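Local coordinates for ferric vibriobactin ABC transporter, periplasmic ferric vibriobactin-binding protein (Vibrio cholerae, PDB 3R5T) that binds ferric vibriobactin in the periplasm and probably delivers it to an ABC transporter for iron uptake by Vibrio cholerae, at residues V175-K181 / H211-I217; E198-W204 / H221-A227; V4-T8 / T18-P23; A39-P43 / T134-A140. All coordinates share one frame; numbering follows the deposited sequence.

Contact 1: V175-K181 / H211-I217; sequences VVNAVAK and HRDFLRI. With VBN ((4S,5R)-N-{3-[(2,3-dihydroxybenzoyl)amino]propyl}-2-(2,3-dihydroxyphenyl)-N-[3-({[(4S,5R)-2-(2,3-dihydroxyphenyl)-5-met hyl-4,5-dihydro-1,3-oxazol-4-yl]carbonyl}amino)propyl]-5-methyl-4,5-dihydro-1,3-oxazole-4-carboxamide), chain B.
N177 pairs with I217, and V179 with L215, as hydrogen-bonded pairs of two antiparallel strands, each closed by reciprocal N-H...O=C bonds; the one from L215 N to V179 O measures 2.8 Å. K181 N continues the series to D213 O. The lysine side chain then supplies a further polar bond: bent about its CG-CD bond (chi3 53°), it runs back along the partner segment until K181 NZ meets H211 O in the carbonyl plane at 2.9 Å.

Apolar contacts divide between the two faces of the sheet. Beside N177 and L215, V179 CG2 touches I217 CD1 at 3.7 Å. On the other face A180 CB lies over the ring of F214, 3.9 Å from its centroid, a CH-pi contact. The opposite side of that ring takes a catechol carbon of vibriobactin, VBN CAL, 3.6 Å from F214 CG.

Charged and flat groups form the ligand-facing part. The R216 guanidinium lies between the H211 ring on one face and the same catechol on the other. In its own plane R216 NH1 makes a salt bridge to D213 OD1 (3.0 Å) and a bond to F214 O, which together fix its rotation. R216 NH2 comes 3.2 Å from VBN OAJ. D213 OD1 also accepts from F214 N on the same side of its carboxylate. The positive charge of R216 probably helps offset the negative catecholate oxygens; the side chain of R216 is about 4 Å from the bound ferric iron.

Strand 214-217 is an outermost strand of a five-stranded mixed sheet; strand 177-180 separates it from strand 165-169, and H186 of helix 185-192 meets F214 edge-to-face.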
# COMPACT_ATOMS: atom_id res chain seq x y z
N VAL A 175 -20.93 -8.13 -7.90
CA VAL A 175 -20.30 -7.25 -6.92
C VAL A 175 -19.37 -6.30 -7.66
O VAL A 175 -18.82 -6.65 -8.71
CB VAL A 175 -19.45 -8.06 -5.91
CG1 VAL A 175 -18.63 -7.15 -4.99
CG2 VAL A 175 -20.36 -8.97 -5.08
N VAL A 176 -19.18 -5.10 -7.11
CA VAL A 176 -18.21 -4.18 -7.68
C VAL A 176 -16.82 -4.74 -7.43
O VAL A 176 -16.47 -5.09 -6.30
CB VAL A 176 -18.36 -2.77 -7.06
CG1 VAL A 176 -17.11 -1.92 -7.35
CG2 VAL A 176 -19.63 -2.10 -7.59
N ASN A 177 -16.02 -4.85 -8.49
CA ASN A 177 -14.64 -5.32 -8.39
C ASN A 177 -13.71 -4.12 -8.62
O ASN A 177 -14.18 -3.00 -8.83
CB ASN A 177 -14.36 -6.40 -9.44
CG ASN A 177 -14.99 -7.76 -9.08
OD1 ASN A 177 -14.27 -8.74 -8.86
ND2 ASN A 177 -16.34 -7.83 -9.00
N ALA A 178 -12.41 -4.34 -8.65
CA ALA A 178 -11.53 -3.18 -8.84
C ALA A 178 -10.25 -3.53 -9.58
O ALA A 178 -9.78 -4.67 -9.52
CB ALA A 178 -11.22 -2.49 -7.52
N VAL A 179 -9.69 -2.53 -10.27
CA VAL A 179 -8.49 -2.74 -11.07
C VAL A 179 -7.48 -1.61 -10.81
O VAL A 179 -7.83 -0.43 -10.85
CB VAL A 179 -8.84 -2.78 -12.58
CG1 VAL A 179 -7.58 -3.01 -13.42
CG2 VAL A 179 -9.90 -3.86 -12.88
N ALA A 180 -6.23 -1.98 -10.58
CA ALA A 180 -5.21 -0.98 -10.24
C ALA A 180 -4.97 0.07 -11.33
O ALA A 180 -4.94 -0.25 -12.52
CB ALA A 180 -3.86 -1.64 -9.86
N LYS A 181 -4.78 1.31 -10.89
CA LYS A 181 -4.51 2.44 -11.77
C LYS A 181 -3.02 2.77 -11.77
O LYS A 181 -2.29 2.36 -10.86
CB LYS A 181 -5.35 3.66 -11.34
CG LYS A 181 -6.85 3.45 -11.55
CD LYS A 181 -7.69 4.56 -10.93
CE LYS A 181 -7.24 5.92 -11.40
NZ LYS A 181 -8.25 6.95 -11.04
N HIS A 211 -11.65 7.30 -6.95
CA HIS A 211 -10.50 6.66 -6.34
C HIS A 211 -9.30 6.74 -7.25
O HIS A 211 -9.42 6.55 -8.47
CB HIS A 211 -10.78 5.18 -6.07
CG HIS A 211 -11.88 4.94 -5.09
ND1 HIS A 211 -11.69 4.99 -3.73
CD2 HIS A 211 -13.17 4.60 -5.29
CE1 HIS A 211 -12.83 4.69 -3.12
NE2 HIS A 211 -13.75 4.46 -4.05
N ARG A 212 -8.13 6.99 -6.66
CA ARG A 212 -6.91 7.16 -7.43
C ARG A 212 -6.06 5.89 -7.47
O ARG A 212 -5.18 5.76 -8.33
CB ARG A 212 -6.11 8.33 -6.87
CG ARG A 212 -6.82 9.66 -7.09
CD ARG A 212 -6.15 10.83 -6.39
NE ARG A 212 -6.39 10.82 -4.95
CZ ARG A 212 -7.54 11.16 -4.38
NH1 ARG A 212 -8.57 11.54 -5.12
NH2 ARG A 212 -7.66 11.14 -3.06
N ASP A 213 -6.32 4.96 -6.54
CA ASP A 213 -5.53 3.74 -6.42
C ASP A 213 -6.04 2.60 -7.31
O ASP A 213 -5.32 2.12 -8.21
CB ASP A 213 -5.39 3.29 -4.94
CG ASP A 213 -6.73 3.07 -4.20
OD1 ASP A 213 -7.78 3.61 -4.60
OD2 ASP A 213 -6.70 2.37 -3.17
N PHE A 214 -7.27 2.18 -7.06
CA PHE A 214 -7.93 1.18 -7.89
C PHE A 214 -9.23 1.76 -8.40
O PHE A 214 -9.98 2.37 -7.64
CB PHE A 214 -8.26 -0.09 -7.08
CG PHE A 214 -7.07 -0.99 -6.82
CD1 PHE A 214 -7.00 -2.25 -7.40
CD2 PHE A 214 -6.03 -0.58 -6.00
CE1 PHE A 214 -5.91 -3.08 -7.15
CE2 PHE A 214 -4.93 -1.40 -5.76
CZ PHE A 214 -4.88 -2.65 -6.35
N LEU A 215 -9.51 1.54 -9.69
CA LEU A 215 -10.78 1.94 -10.27
C LEU A 215 -11.79 0.89 -9.85
O LEU A 215 -11.61 -0.30 -10.14
CB LEU A 215 -10.70 1.99 -11.80
CG LEU A 215 -11.91 2.63 -12.49
CD1 LEU A 215 -11.99 4.10 -12.17
CD2 LEU A 215 -11.83 2.46 -14.00
N ARG A 216 -12.85 1.32 -9.16
CA ARG A 216 -13.95 0.42 -8.82
C ARG A 216 -14.89 0.32 -10.02
O ARG A 216 -15.27 1.34 -10.60
CB ARG A 216 -14.69 0.94 -7.59
CG ARG A 216 -14.09 0.50 -6.28
CD ARG A 216 -12.68 0.99 -6.07
NE ARG A 216 -12.38 0.94 -4.64
CZ ARG A 216 -11.28 1.43 -4.08
NH1 ARG A 216 -10.32 1.96 -4.82
NH2 ARG A 216 -11.14 1.33 -2.76
N ILE A 217 -15.25 -0.91 -10.40
CA ILE A 217 -15.98 -1.14 -11.64
C ILE A 217 -17.08 -2.21 -11.47
O ILE A 217 -16.95 -3.12 -10.65
CB ILE A 217 -15.01 -1.59 -12.78
CG1 ILE A 217 -14.41 -2.96 -12.45
CG2 ILE A 217 -13.92 -0.53 -13.01
CD1 ILE A 217 -13.56 -3.55 -13.55
C VBN B . -13.95 -2.33 1.09
N VBN B . -12.63 -0.35 1.96
O VBN B . -14.32 -1.75 0.13
CA VBN B . -13.29 -1.61 2.26
CB VBN B . -14.30 -1.17 3.39
CAB VBN B . -7.53 -6.41 5.13
OAC VBN B . -11.71 -4.45 -3.50
OAD VBN B . -11.84 -4.87 5.15
OAF VBN B . -9.07 -0.09 -0.30
OAG VBN B . -11.21 4.08 -0.44
OAH VBN B . -9.67 1.04 2.46
OAI VBN B . -11.17 -1.73 -0.34
OAJ VBN B . -11.53 1.51 0.38
OAK VBN B . -10.06 -1.64 2.59
CAL VBN B . -8.46 -1.81 -3.56
CAM VBN B . -14.06 4.36 1.94
CAN VBN B . -7.56 0.12 5.39
CAO VBN B . -8.27 -0.92 -2.45
CAP VBN B . -13.05 4.73 1.01
CAQ VBN B . -8.16 0.93 4.37
CAR VBN B . -9.59 -2.70 -3.60
CAS VBN B . -14.22 3.02 2.33
CAT VBN B . -7.84 -1.26 5.47
CAU VBN B . -14.51 -5.03 -0.91
CAV VBN B . -14.02 -5.99 2.42
CAW VBN B . -14.09 -4.08 -2.04
CAX VBN B . -13.35 -6.75 3.58
CAY VBN B . -15.19 -4.36 0.30
CAZ VBN B . -13.89 -4.46 2.49
NBB VBN B . -12.85 -3.33 -1.84
NBC VBN B . -11.90 -6.58 3.55
NBD VBN B . -9.48 -4.02 3.51
OBF VBN B . -8.36 -4.07 5.57
CBG VBN B . -11.70 -3.60 -2.67
CBH VBN B . -11.25 -5.57 4.38
CBJ VBN B . -13.67 0.64 2.07
CBK VBN B . -9.22 -0.91 -1.39
CBL VBN B . -12.20 3.75 0.47
CBM VBN B . -9.02 0.32 3.45
CBN VBN B . -10.30 -1.75 -1.42
CBO VBN B . -12.37 2.48 0.84
CBP VBN B . -9.29 -1.02 3.54
CBQ VBN B . -10.49 -2.68 -2.58
CBR VBN B . -13.40 2.10 1.82
CBS VBN B . -8.66 -1.85 4.57
CBU VBN B . -8.72 -5.49 5.29
CBW VBN B . -9.08 -3.28 4.67
CBX VBN B . -9.77 -5.34 4.08
NBY VBN B . -14.29 -3.74 1.27
OG1 VBN B . -14.62 0.25 3.04
CG2 VBN B . -13.95 -1.49 4.83

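Contact 2: E198-W204 / H221-A227; sequences EEPDPAW and HLTQLQA
The indole of W204 carries the H221 imidazole on one face, an offset stack with the five-membered ring, centroids 3.8 Å apart and planes at 17°. D201 CB covers the opposite face, and L225 CD2 sits at the edge, 4.0 Å from W204 CZ3. Q224 OE1 is 3.6 Å from W204 NE1. H221 CB extends the overlap as a CH-pi contact above the six-membered ring. At the edge of the imidazole, nearly in its plane, H221 ND1 donates to Q224 OE1 at 2.6 Å, which probably helps hold the imidazole in that orientation. A water accepts from Q224 NE2 and, weakly, from W204 NE1.

At the other end E198, extended from a CG anti to the backbone N (chi1 167°), presents its carboxylate to two successive peptide N-H groups. Q226 N meets E198 OE2 on the syn side at 2.8 Å, almost straight at 170°; A227 N reaches E198 OE1 at 3.0 Å from above the carboxylate plane.

Two loops flanking strand 214-217 are thereby joined, and W204 also packs on L215 and I217 of that strand. Since N166 ND2 also donates to E198 OE1, the buried carboxylate has three N-H donors around it, consistent with an ionised acid whose negative charge is probably stabilised by these N-H dipoles.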
# COMPACT_ATOMS: atom_id res chain seq x y z
N GLU A 198 -1.49 -2.61 -17.75
CA GLU A 198 -2.73 -2.18 -18.41
C GLU A 198 -3.49 -1.26 -17.46
O GLU A 198 -3.61 -1.53 -16.26
CB GLU A 198 -3.59 -3.38 -18.78
CG GLU A 198 -5.02 -3.01 -19.19
CD GLU A 198 -5.87 -4.24 -19.53
OE1 GLU A 198 -5.54 -5.33 -19.06
OE2 GLU A 198 -6.84 -4.10 -20.30
N GLU A 199 -3.99 -0.16 -18.00
CA GLU A 199 -4.82 0.77 -17.24
C GLU A 199 -6.29 0.48 -17.54
O GLU A 199 -6.67 0.29 -18.69
CB GLU A 199 -4.50 2.23 -17.62
CG GLU A 199 -5.37 3.31 -16.95
CD GLU A 199 -4.87 3.73 -15.56
OE1 GLU A 199 -5.40 4.72 -15.00
OE2 GLU A 199 -3.96 3.09 -15.02
N PRO A 200 -7.12 0.42 -16.48
CA PRO A 200 -8.56 0.23 -16.72
C PRO A 200 -9.15 1.49 -17.35
O PRO A 200 -8.69 2.60 -17.06
CB PRO A 200 -9.13 0.03 -15.31
CG PRO A 200 -8.15 0.73 -14.41
CD PRO A 200 -6.80 0.62 -15.06
N ASP A 201 -10.13 1.33 -18.23
CA ASP A 201 -10.76 2.47 -18.88
C ASP A 201 -11.43 3.34 -17.82
O ASP A 201 -12.30 2.87 -17.09
CB ASP A 201 -11.79 1.97 -19.89
CG ASP A 201 -12.37 3.08 -20.76
OD1 ASP A 201 -12.45 4.23 -20.30
OD2 ASP A 201 -12.79 2.78 -21.90
N PRO A 202 -11.02 4.62 -17.72
CA PRO A 202 -11.59 5.51 -16.70
C PRO A 202 -13.11 5.60 -16.76
O PRO A 202 -13.77 5.87 -15.75
CB PRO A 202 -10.95 6.86 -17.01
CG PRO A 202 -9.67 6.53 -17.72
CD PRO A 202 -9.97 5.29 -18.52
N ALA A 203 -13.67 5.36 -17.94
CA ALA A 203 -15.11 5.44 -18.11
C ALA A 203 -15.85 4.35 -17.34
O ALA A 203 -17.07 4.40 -17.18
CB ALA A 203 -15.49 5.39 -19.59
N TRP A 204 -15.11 3.36 -16.85
CA TRP A 204 -15.72 2.22 -16.17
C TRP A 204 -16.01 2.51 -14.70
O TRP A 204 -16.47 1.62 -13.99
CB TRP A 204 -14.79 1.01 -16.21
CG TRP A 204 -14.50 0.42 -17.57
CD1 TRP A 204 -15.16 0.63 -18.73
CD2 TRP A 204 -13.49 -0.55 -17.85
NE1 TRP A 204 -14.60 -0.12 -19.74
CE2 TRP A 204 -13.58 -0.87 -19.22
CE3 TRP A 204 -12.51 -1.18 -17.07
CZ2 TRP A 204 -12.72 -1.77 -19.83
CZ3 TRP A 204 -11.65 -2.07 -17.68
CH2 TRP A 204 -11.76 -2.36 -19.04
N HIS A 221 -17.18 -5.48 -16.47
CA HIS A 221 -16.02 -4.86 -17.11
C HIS A 221 -14.76 -5.72 -17.04
O HIS A 221 -13.83 -5.53 -17.84
CB HIS A 221 -15.73 -3.47 -16.56
CG HIS A 221 -16.75 -2.43 -16.94
ND1 HIS A 221 -16.99 -2.07 -18.24
CD2 HIS A 221 -17.58 -1.68 -16.18
CE1 HIS A 221 -17.93 -1.13 -18.27
NE2 HIS A 221 -18.30 -0.88 -17.03
N LEU A 222 -14.69 -6.63 -16.06
CA LEU A 222 -13.55 -7.55 -15.98
C LEU A 222 -13.36 -8.33 -17.27
O LEU A 222 -12.23 -8.65 -17.65
CB LEU A 222 -13.71 -8.53 -14.81
CG LEU A 222 -13.55 -8.00 -13.38
CD1 LEU A 222 -13.81 -9.14 -12.41
CD2 LEU A 222 -12.16 -7.39 -13.15
N THR A 223 -14.46 -8.62 -17.96
CA THR A 223 -14.36 -9.37 -19.22
C THR A 223 -13.64 -8.59 -20.31
O THR A 223 -13.24 -9.17 -21.31
CB THR A 223 -15.73 -9.78 -19.78
OG1 THR A 223 -16.46 -8.61 -20.17
CG2 THR A 223 -16.53 -10.59 -18.75
N GLN A 224 -13.49 -7.28 -20.12
CA GLN A 224 -12.90 -6.41 -21.14
C GLN A 224 -11.41 -6.19 -20.97
O GLN A 224 -10.78 -5.54 -21.80
CB GLN A 224 -13.64 -5.07 -21.18
CG GLN A 224 -15.13 -5.24 -21.51
CD GLN A 224 -15.91 -3.93 -21.42
OE1 GLN A 224 -16.06 -3.35 -20.35
NE2 GLN A 224 -16.43 -3.47 -22.56
N LEU A 225 -10.83 -6.76 -19.90
CA LEU A 225 -9.39 -6.61 -19.67
C LEU A 225 -8.59 -7.32 -20.77
O LEU A 225 -8.92 -8.43 -21.18
CB LEU A 225 -9.02 -7.12 -18.28
CG LEU A 225 -9.60 -6.29 -17.13
CD1 LEU A 225 -9.44 -7.02 -15.79
CD2 LEU A 225 -8.94 -4.93 -17.08
N GLN A 226 -7.53 -6.67 -21.25
CA GLN A 226 -6.82 -7.23 -22.40
C GLN A 226 -5.45 -7.83 -22.09
O GLN A 226 -4.88 -8.54 -22.93
CB GLN A 226 -6.69 -6.18 -23.51
CG GLN A 226 -8.01 -5.64 -24.05
CD GLN A 226 -8.71 -6.60 -25.01
OE1 GLN A 226 -9.52 -6.18 -25.84
NE2 GLN A 226 -8.41 -7.89 -24.90
N ALA A 227 -4.92 -7.56 -20.90
CA ALA A 227 -3.57 -8.00 -20.60
C ALA A 227 -3.44 -9.53 -20.59
O ALA A 227 -4.36 -10.27 -20.22
CB ALA A 227 -3.06 -7.40 -19.29
O HOH W 1 -17.35 -0.83 -21.42

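Contact 3: V4-T8 / T18-P23; sequences VWPRT and TIPSQP. With EDO (1,2-ethanediol), chain E.
R7 and I19 form the hydrogen-bonded antiparallel pair near the open end of an N-terminal beta hairpin, strands 7-10 and 16-19, and the contact is a surface one closed off by a tryptophan. R7 N donates to I19 O at 3.0 Å, and I19 N returns a bond to R7 O at 2.8 Å. T8 and T18 follow as a non-hydrogen-bonded pair. Just before R7 the W5-P6 peptide bond is cis, and P6 CA makes a CA-H...O contact with I19 O.

W5 packs where the chains leave the strand pairing. With CG anti to the carbonyl carbon (chi1 -59°), its indole runs alongside I19, and W5 CZ3 touches I19 CG2 at 3.6 Å; I19 O lies at the ring edge. The backbone N and CA of Q22 pass over one face, Q22 CA standing 3.5 Å from the centroid of the six-membered ring of W5 and only 5° off its normal, a nearly ideal CH-pi approach. P23 CD meets W5 CH2 at 3.6 Å, the two side chains crossing at about a right angle.

On the opposite face lies the R7 guanidinium, with W5 CZ2 3.3 Å from its plane and beneath its centre. R7 NE and R7 NH2 both grip V4 O, from NE at 3.0 Å, and this side-on hold keeps the group flat on the indole. At T8, 1,2-ethanediol, probably from the crystallisation liquor, donates to the backbone O.

I19 of the hairpin and P23 just after it touch L89 of strand 89-93 in the parallel sheet, while R7 NH1 bonds to L132 O of helix 123-134 and pairs with E137 at the start of helix 137-155.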
# COMPACT_ATOMS: atom_id res chain seq x y z
N VAL A 4 16.00 21.75 10.88
CA VAL A 4 15.31 22.88 11.49
C VAL A 4 13.94 22.50 12.03
O VAL A 4 13.16 21.81 11.37
CB VAL A 4 15.13 24.04 10.49
CG1 VAL A 4 14.32 25.16 11.11
CG2 VAL A 4 16.50 24.56 10.03
N TRP A 5 13.67 22.95 13.26
CA TRP A 5 12.38 22.84 13.91
C TRP A 5 12.16 24.17 14.60
O TRP A 5 13.11 24.74 15.12
CB TRP A 5 12.37 21.71 14.94
CG TRP A 5 12.69 20.41 14.29
CD1 TRP A 5 13.93 19.87 14.12
CD2 TRP A 5 11.77 19.53 13.65
NE1 TRP A 5 13.83 18.69 13.43
CE2 TRP A 5 12.51 18.45 13.14
CE3 TRP A 5 10.38 19.54 13.47
CZ2 TRP A 5 11.92 17.40 12.45
CZ3 TRP A 5 9.79 18.47 12.80
CH2 TRP A 5 10.56 17.42 12.30
N PRO A 6 10.93 24.68 14.59
CA PRO A 6 9.72 24.14 13.94
C PRO A 6 9.84 24.05 12.42
O PRO A 6 10.70 24.69 11.81
CB PRO A 6 8.64 25.16 14.31
CG PRO A 6 9.14 25.81 15.56
CD PRO A 6 10.62 25.88 15.39
N ARG A 7 8.99 23.24 11.81
CA ARG A 7 8.86 23.20 10.37
C ARG A 7 7.38 23.06 9.99
O ARG A 7 6.56 22.61 10.81
CB ARG A 7 9.68 22.07 9.76
CG ARG A 7 9.28 20.69 10.23
CD ARG A 7 10.14 19.59 9.61
NE ARG A 7 11.55 19.72 9.95
CZ ARG A 7 12.51 18.90 9.51
NH1 ARG A 7 12.20 17.90 8.68
NH2 ARG A 7 13.77 19.09 9.86
N THR A 8 7.06 23.44 8.77
CA THR A 8 5.70 23.38 8.26
C THR A 8 5.56 22.20 7.34
O THR A 8 6.42 21.95 6.50
CB THR A 8 5.35 24.65 7.48
OG1 THR A 8 5.34 25.77 8.36
CG2 THR A 8 3.99 24.51 6.80
N THR A 18 2.12 23.13 11.54
CA THR A 18 3.43 23.41 12.08
C THR A 18 3.79 22.36 13.11
O THR A 18 3.07 22.11 14.08
CB THR A 18 3.51 24.82 12.68
OG1 THR A 18 3.27 25.77 11.64
CG2 THR A 18 4.88 25.08 13.29
N ILE A 19 4.91 21.70 12.86
CA ILE A 19 5.44 20.73 13.80
C ILE A 19 6.55 21.41 14.59
O ILE A 19 7.61 21.73 14.06
CB ILE A 19 5.95 19.49 13.05
CG1 ILE A 19 4.85 18.94 12.13
CG2 ILE A 19 6.41 18.44 14.03
CD1 ILE A 19 5.32 17.80 11.24
N PRO A 20 6.29 21.67 15.87
CA PRO A 20 7.14 22.53 16.70
C PRO A 20 8.51 21.92 17.01
O PRO A 20 9.50 22.64 17.11
CB PRO A 20 6.34 22.67 18.01
CG PRO A 20 4.94 22.27 17.65
CD PRO A 20 5.05 21.27 16.56
N SER A 21 8.54 20.60 17.15
CA SER A 21 9.75 19.88 17.53
C SER A 21 9.79 18.53 16.81
O SER A 21 8.75 18.00 16.44
CB SER A 21 9.75 19.66 19.05
OG SER A 21 8.49 19.16 19.48
N GLN A 22 10.99 17.97 16.63
CA GLN A 22 11.09 16.66 15.99
C GLN A 22 10.22 15.64 16.72
O GLN A 22 10.40 15.40 17.91
CB GLN A 22 12.52 16.13 15.95
CG GLN A 22 12.66 14.81 15.19
CD GLN A 22 14.11 14.42 14.93
OE1 GLN A 22 15.01 14.87 15.63
NE2 GLN A 22 14.33 13.58 13.92
N PRO A 23 9.28 15.03 16.01
CA PRO A 23 8.41 14.04 16.65
C PRO A 23 9.18 12.85 17.23
O PRO A 23 10.03 12.26 16.58
CB PRO A 23 7.52 13.57 15.50
CG PRO A 23 7.44 14.75 14.60
CD PRO A 23 8.82 15.37 14.65
C1 EDO E . 7.27 18.72 4.29
O1 EDO E . 7.41 19.33 5.59
C2 EDO E . 5.83 18.85 3.79
O2 EDO E . 5.55 20.20 3.40

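Contact 4: A39-P43 / T134-A140; sequences AIDAP and TGLEEQA
L136 and Q139, which both touch the turn at 39-43, are tied together through L136 O. A140 N donates to this oxygen at 2.9 Å, the first-turn bond of a helix, and Q139 NE2 adds a weak, long bond to L136 O at 3.5 Å. The glutamine reaches it because its chain bends at chi2 (72°), which turns the amide back over the helix start. Separately, Q139 CB faces the other segment and lies 3.5 Å from I40 O.

Two helix ends meet here. Helix 31-39 ends in a Schellman motif with D41, at positive phi, as its C-prime residue, and the chain passes into strand 44-49, completing a beta-alpha-beta crossover from strand 26-28. Across from it G135, also at positive phi, breaks the path between helix 123-134 and helix 137-155, with L136 in the N-cap position. Helix 137-155 then leads out of the parallel-sheet lobe towards the mixed-sheet lobe, as the long connecting helix does in siderophore-binding proteins of this family.

Most of the remaining contacts are apolar. L136 CD1 enters the turn, 3.4 Å from A42 CA and 3.6 Å from A42 CB, and meets P43 CD tip to tip at 4.0 Å. I40 has CG1 between the backbone N and the carbonyl carbon (chi1 65°), which leaves I40 CG2 anti to that carbon and directed at the helix, where it lies 3.9 Å from A140 CB. I40 CD1 approaches T134 OG1 at 4.3 Å; that hydroxyl bonds to L130 O. D41 is held by a salt bridge to R66, and A42, P43 and T134 all rest on I26 of strand 26-28.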
# COMPACT_ATOMS: atom_id res chain seq x y z
N ALA A 39 8.79 1.23 8.17
CA ALA A 39 9.79 1.06 7.13
C ALA A 39 10.96 2.02 7.31
O ALA A 39 12.11 1.64 7.08
CB ALA A 39 9.14 1.27 5.75
N ILE A 40 10.68 3.25 7.72
CA ILE A 40 11.73 4.25 7.91
C ILE A 40 12.18 4.38 9.36
O ILE A 40 12.89 5.33 9.71
CB ILE A 40 11.32 5.64 7.37
CG1 ILE A 40 10.14 6.22 8.16
CG2 ILE A 40 10.96 5.53 5.87
CD1 ILE A 40 9.84 7.70 7.80
N ASP A 41 11.80 3.40 10.18
CA ASP A 41 12.16 3.38 11.60
C ASP A 41 11.70 4.63 12.35
O ASP A 41 12.39 5.11 13.25
CB ASP A 41 13.67 3.21 11.77
CG ASP A 41 14.16 1.87 11.30
OD1 ASP A 41 13.41 0.88 11.42
OD2 ASP A 41 15.30 1.80 10.79
N ALA A 42 10.54 5.15 11.99
CA ALA A 42 10.00 6.29 12.73
C ALA A 42 9.46 5.80 14.07
O ALA A 42 9.01 4.66 14.19
CB ALA A 42 8.89 6.97 11.94
N PRO A 43 9.53 6.66 15.09
CA PRO A 43 9.10 6.27 16.44
C PRO A 43 7.59 6.28 16.58
O PRO A 43 7.01 7.09 17.31
CB PRO A 43 9.75 7.33 17.32
CG PRO A 43 9.92 8.53 16.41
CD PRO A 43 10.19 7.97 15.06
N THR A 134 9.08 13.99 9.99
CA THR A 134 9.64 13.41 11.21
C THR A 134 11.13 13.68 11.39
O THR A 134 11.73 13.26 12.39
CB THR A 134 9.42 11.90 11.24
OG1 THR A 134 10.00 11.32 10.06
CG2 THR A 134 7.93 11.57 11.25
N GLY A 135 11.75 14.35 10.42
CA GLY A 135 13.18 14.61 10.46
C GLY A 135 13.97 13.35 10.21
O GLY A 135 15.11 13.22 10.67
N LEU A 136 13.38 12.42 9.46
CA LEU A 136 14.02 11.14 9.21
C LEU A 136 14.39 11.01 7.73
O LEU A 136 14.35 9.93 7.15
CB LEU A 136 13.14 9.98 9.68
CG LEU A 136 12.88 9.98 11.20
CD1 LEU A 136 11.88 8.88 11.60
CD2 LEU A 136 14.19 9.81 11.95
N GLU A 137 14.78 12.13 7.14
CA GLU A 137 15.16 12.15 5.72
C GLU A 137 16.33 11.20 5.42
O GLU A 137 16.34 10.53 4.38
CB GLU A 137 15.47 13.58 5.26
CG GLU A 137 14.30 14.54 5.45
CD GLU A 137 14.34 15.31 6.77
OE1 GLU A 137 15.00 14.86 7.74
OE2 GLU A 137 13.69 16.38 6.84
N GLU A 138 17.29 11.13 6.34
CA GLU A 138 18.44 10.24 6.14
C GLU A 138 17.96 8.80 6.04
O GLU A 138 18.35 8.07 5.13
CB GLU A 138 19.43 10.33 7.31
CG GLU A 138 20.25 11.60 7.38
CD GLU A 138 21.50 11.42 8.22
OE1 GLU A 138 22.03 10.29 8.25
OE2 GLU A 138 21.97 12.40 8.83
N GLN A 139 17.15 8.41 7.01
CA GLN A 139 16.63 7.05 7.06
C GLN A 139 15.79 6.74 5.85
O GLN A 139 15.92 5.66 5.27
CB GLN A 139 15.76 6.85 8.31
CG GLN A 139 16.55 6.70 9.60
CD GLN A 139 17.19 8.00 10.07
OE1 GLN A 139 18.20 7.98 10.79
NE2 GLN A 139 16.63 9.13 9.66
N ALA A 140 14.89 7.64 5.49
CA ALA A 140 14.00 7.39 4.37
C ALA A 140 14.81 7.28 3.09
O ALA A 140 14.62 6.34 2.30
CB ALA A 140 12.98 8.50 4.25

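The four contacts fall into two pairs on opposite sides of the chain's centre. Contacts 1 and 2, centres 10 Å apart, belong to the mixed-sheet lobe; their segments alternate along the chain, and they touch, L215 CD2 lying 3.2 Å from D201 O. Contact 1 supplies four residues of the vibriobactin pocket, whereas contact 2 lies behind it, the L225 side chain about 13 Å from the ligand. Contacts 3 and 4, centres 14 Å apart, are joined by R7 NH1 and E137 OE2 at 2.8 Å and probably by Q22 NE2 donating to T134 O at 3.0 Å. They stay remote from the pocket strands, contact 4 about 18 Å from contact 1 between nearest atoms.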